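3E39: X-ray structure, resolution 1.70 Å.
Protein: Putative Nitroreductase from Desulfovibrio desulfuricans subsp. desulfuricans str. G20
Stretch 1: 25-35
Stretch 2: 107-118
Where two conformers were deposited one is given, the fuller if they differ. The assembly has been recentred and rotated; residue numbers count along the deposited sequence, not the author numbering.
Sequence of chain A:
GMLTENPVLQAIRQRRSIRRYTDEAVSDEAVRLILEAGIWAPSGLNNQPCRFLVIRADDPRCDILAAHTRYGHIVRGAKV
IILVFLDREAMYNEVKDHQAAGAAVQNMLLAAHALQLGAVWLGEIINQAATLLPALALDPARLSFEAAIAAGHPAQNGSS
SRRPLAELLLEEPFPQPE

Stretch 1, residues 25-35: AVSDEAVRLIL
Stretch 2 107-118: NMLLAAHALQLG

How do the two stretches lie against each other? Residues 28-35 and 107-114 are helical, and their axes approach to 8.9 Å with 144° between their N-to-C directions, so the chains run roughly antiparallel. The register pairs the CA atoms of Ile34 and Met108 (5.2 Å), of Ala30 and Leu115 (7.2 Å), and of Val26 and Leu117 (8.4 Å). No hydrogen bond crosses; apolar side chains make the contact, burying 430 Å² over both sides.

Why does Ile34 cover the most surface? Its CA-to-CB bond points sideways, but with chi1 -70° (m) and chi2 165° (t) the end of the side chain comes nearer the other stretch and reaches five of its residues. Ile34 CG2 packs at 3.7 Å from Met108 CB, and Ile34 CD1 lies 4.1 Å from Ala112 CB and 3.9 Å from Leu117 CD1. Ile34 CG1 sits 3.9 Å from Leu115 CD1. The backbone comes close too: Ile34 CA is 4.1 Å from Ala111 CB, a methyl directed toward the first helix.

What does Met108 add? This selenomethionine, with rotamers m, t, m (-70°, -169°, -72°), meets the backbone as well as side chains. Met108 CG lies 3.2 Å from Ile34 O, a tight van der Waals approach. Met108 SE lies 4.3 Å from Leu35 CA and 4.4 Å from Leu35 CD2, although the CA-to-CB bond of Leu35 points away.

How is the contact continued past the second helix? Leu115, at phi/psi -91/14, is the first residue to leave helical values; Gln116 follows at 59/30 and Leu117 is extended at -102/159. Leu117 N donates a hydrogen bond to Ala112 O at 2.9 Å, back to the last turn of the helix. The CA-to-CB bonds of Leu115 and Leu117 both point toward the first stretch, and both side chains are m, t. Leu115 CD2 meets Leu33 CD1 at 3.9 Å, while Leu115 CD1 lies 3.8 Å from Ala30 O. Leu117 CD1 is 4.1 Å from Ala30 CB and 3.9 Å from CG1 of Val26, whose chi1 is t.

Which polar interactions lie within the first stretch? Ser27, with chi1 68° (p), caps the start of the helix: Ala30 N donates to Ser27 OG at 3.0 Å, satisfying an amide that the helix leaves free. Off the contact, Arg32 NH2 and Glu29 OE2 form a salt bridge at 2.9 Å, and Arg32 NE donates to Glu29 OE1 at 3.0 Å, tying successive turns together.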

# COMPACT_ATOMS: atom_id res chain seq x y z
N ALA A 25 -21.42 -0.41 17.06
CA ALA A 25 -21.64 0.13 15.71
C ALA A 25 -20.40 0.87 15.23
O ALA A 25 -19.65 1.40 16.05
CB ALA A 25 -22.82 1.10 15.71
N VAL A 26 -20.17 0.85 13.91
CA VAL A 26 -19.11 1.63 13.29
C VAL A 26 -19.84 2.76 12.60
O VAL A 26 -20.64 2.53 11.67
CB VAL A 26 -18.31 0.82 12.26
CG1 VAL A 26 -17.28 1.70 11.58
CG2 VAL A 26 -17.62 -0.36 12.93
N SER A 27 -19.57 3.99 13.02
CA SER A 27 -20.27 5.14 12.46
C SER A 27 -20.01 5.42 11.00
O SER A 27 -18.98 5.03 10.44
CB SER A 27 -19.90 6.40 13.24
OG SER A 27 -18.55 6.77 13.05
N ASP A 28 -20.98 6.10 10.41
CA ASP A 28 -20.88 6.56 9.04
C ASP A 28 -19.64 7.43 8.91
O ASP A 28 -18.98 7.36 7.86
CB ASP A 28 -22.09 7.39 8.59
CG ASP A 28 -23.26 6.53 8.16
OD1 ASP A 28 -23.12 5.30 8.06
OD2 ASP A 28 -24.31 7.13 7.84
N GLU A 29 -19.35 8.25 9.93
CA GLU A 29 -18.19 9.14 9.88
C GLU A 29 -16.89 8.35 9.85
O GLU A 29 -15.98 8.68 9.06
CB GLU A 29 -18.20 10.15 11.02
CG GLU A 29 -17.04 11.18 10.99
CD GLU A 29 -16.96 12.01 9.70
OE1 GLU A 29 -17.88 11.99 8.85
OE2 GLU A 29 -15.95 12.72 9.53
N ALA A 30 -16.80 7.29 10.68
CA ALA A 30 -15.62 6.40 10.65
C ALA A 30 -15.47 5.80 9.23
O ALA A 30 -14.36 5.82 8.66
CB ALA A 30 -15.70 5.31 11.70
N VAL A 31 -16.57 5.30 8.66
CA VAL A 31 -16.49 4.69 7.33
C VAL A 31 -16.03 5.74 6.30
O VAL A 31 -15.16 5.46 5.43
CB VAL A 31 -17.82 4.02 6.89
CG1 VAL A 31 -17.74 3.56 5.43
CG2 VAL A 31 -18.15 2.85 7.88
N ARG A 32 -16.59 6.94 6.41
CA ARG A 32 -16.21 8.03 5.51
C ARG A 32 -14.72 8.36 5.62
O ARG A 32 -14.02 8.51 4.60
CB ARG A 32 -17.05 9.29 5.79
CG ARG A 32 -16.91 10.31 4.67
CD ARG A 32 -17.55 11.66 5.04
NE ARG A 32 -16.79 12.33 6.09
CZ ARG A 32 -15.66 13.03 5.89
NH1 ARG A 32 -15.15 13.16 4.67
NH2 ARG A 32 -15.05 13.61 6.92
N LEU A 33 -14.21 8.49 6.85
CA LEU A 33 -12.79 8.77 7.07
C LEU A 33 -11.90 7.66 6.50
O LEU A 33 -10.83 7.96 5.92
CB LEU A 33 -12.46 9.00 8.53
CG LEU A 33 -13.06 10.28 9.11
CD1 LEU A 33 -12.88 10.29 10.62
CD2 LEU A 33 -12.42 11.53 8.44
N ILE A 34 -12.34 6.41 6.64
CA ILE A 34 -11.58 5.28 6.11
C ILE A 34 -11.54 5.36 4.57
O ILE A 34 -10.49 5.24 3.94
CB ILE A 34 -12.14 3.93 6.60
CG1 ILE A 34 -11.85 3.76 8.10
CG2 ILE A 34 -11.49 2.77 5.84
CD1 ILE A 34 -12.67 2.64 8.79
N LEU A 35 -12.69 5.61 3.96
CA LEU A 35 -12.76 5.70 2.51
C LEU A 35 -11.91 6.88 2.00
O LEU A 35 -11.21 6.75 0.99
CB LEU A 35 -14.21 5.85 2.06
CG LEU A 35 -15.11 4.62 2.19
CD1 LEU A 35 -16.56 5.08 1.92
CD2 LEU A 35 -14.70 3.54 1.27
N ASN A 107 -3.73 2.22 3.29
CA ASN A 107 -4.19 3.47 3.89
C ASN A 107 -5.46 3.25 4.71
O ASN A 107 -5.58 3.80 5.80
CB ASN A 107 -4.51 4.51 2.82
CG ASN A 107 -3.32 5.35 2.43
OD1 ASN A 107 -2.20 5.18 2.94
ND2 ASN A 107 -3.57 6.28 1.51
N MSE A 108 -6.38 2.47 4.18
CA MSE A 108 -7.63 2.18 4.88
C MSE A 108 -7.42 1.37 6.16
O MSE A 108 -8.06 1.64 7.16
CB MSE A 108 -8.63 1.54 3.92
CG MSE A 108 -9.13 2.57 2.90
SE MSE A 108 -10.61 2.02 1.86
CE MSE A 108 -9.59 0.70 0.73
N LEU A 109 -6.48 0.42 6.14
CA LEU A 109 -6.14 -0.38 7.33
C LEU A 109 -5.49 0.52 8.41
O LEU A 109 -5.78 0.38 9.60
CB LEU A 109 -5.19 -1.53 6.97
CG LEU A 109 -5.72 -2.66 6.09
CD1 LEU A 109 -4.59 -3.68 5.86
CD2 LEU A 109 -7.02 -3.25 6.68
N LEU A 110 -4.60 1.43 7.98
CA LEU A 110 -3.97 2.38 8.88
C LEU A 110 -5.03 3.36 9.45
O LEU A 110 -5.04 3.68 10.64
CB LEU A 110 -2.84 3.14 8.18
CG LEU A 110 -1.61 2.29 7.84
CD1 LEU A 110 -0.59 3.05 6.98
CD2 LEU A 110 -0.94 1.76 9.14
N ALA A 111 -5.93 3.80 8.58
CA ALA A 111 -7.01 4.69 9.00
C ALA A 111 -7.91 4.00 10.02
O ALA A 111 -8.26 4.62 11.04
CB ALA A 111 -7.81 5.19 7.81
N ALA A 112 -8.26 2.74 9.76
CA ALA A 112 -9.09 1.99 10.71
C ALA A 112 -8.37 1.90 12.05
O ALA A 112 -8.96 2.15 13.10
CB ALA A 112 -9.42 0.59 10.18
N HIS A 113 -7.09 1.52 12.03
CA HIS A 113 -6.29 1.45 13.27
C HIS A 113 -6.27 2.77 14.03
O HIS A 113 -6.45 2.80 15.27
CB HIS A 113 -4.87 1.02 12.91
CG HIS A 113 -3.93 1.01 14.07
ND1 HIS A 113 -3.80 -0.08 14.90
CD2 HIS A 113 -3.09 1.95 14.55
CE1 HIS A 113 -2.90 0.19 15.84
NE2 HIS A 113 -2.45 1.42 15.64
N ALA A 114 -6.03 3.86 13.29
CA ALA A 114 -5.98 5.23 13.83
C ALA A 114 -7.31 5.60 14.51
O ALA A 114 -7.34 6.39 15.46
CB ALA A 114 -5.65 6.25 12.72
N LEU A 115 -8.40 5.03 14.02
CA LEU A 115 -9.73 5.28 14.58
C LEU A 115 -10.12 4.29 15.68
O LEU A 115 -11.29 4.23 16.06
CB LEU A 115 -10.78 5.28 13.45
CG LEU A 115 -10.73 6.42 12.42
CD1 LEU A 115 -11.63 6.13 11.25
CD2 LEU A 115 -11.12 7.76 13.03
N GLN A 116 -9.12 3.55 16.18
CA GLN A 116 -9.28 2.51 17.20
C GLN A 116 -10.24 1.41 16.76
O GLN A 116 -10.94 0.79 17.57
CB GLN A 116 -9.70 3.12 18.55
CG GLN A 116 -8.73 4.23 18.95
CD GLN A 116 -8.96 4.78 20.35
OE1 GLN A 116 -9.68 4.19 21.16
NE2 GLN A 116 -8.33 5.92 20.63
N LEU A 117 -10.28 1.17 15.45
CA LEU A 117 -11.06 0.06 14.92
C LEU A 117 -10.11 -1.07 14.60
O LEU A 117 -8.89 -0.86 14.45
CB LEU A 117 -11.85 0.47 13.68
CG LEU A 117 -12.90 1.55 13.86
CD1 LEU A 117 -13.46 1.93 12.51
CD2 LEU A 117 -14.01 1.04 14.81
N GLY A 118 -10.66 -2.27 14.53
CA GLY A 118 -9.93 -3.48 14.13
C GLY A 118 -10.36 -3.81 12.71
O GLY A 118 -11.53 -3.66 12.36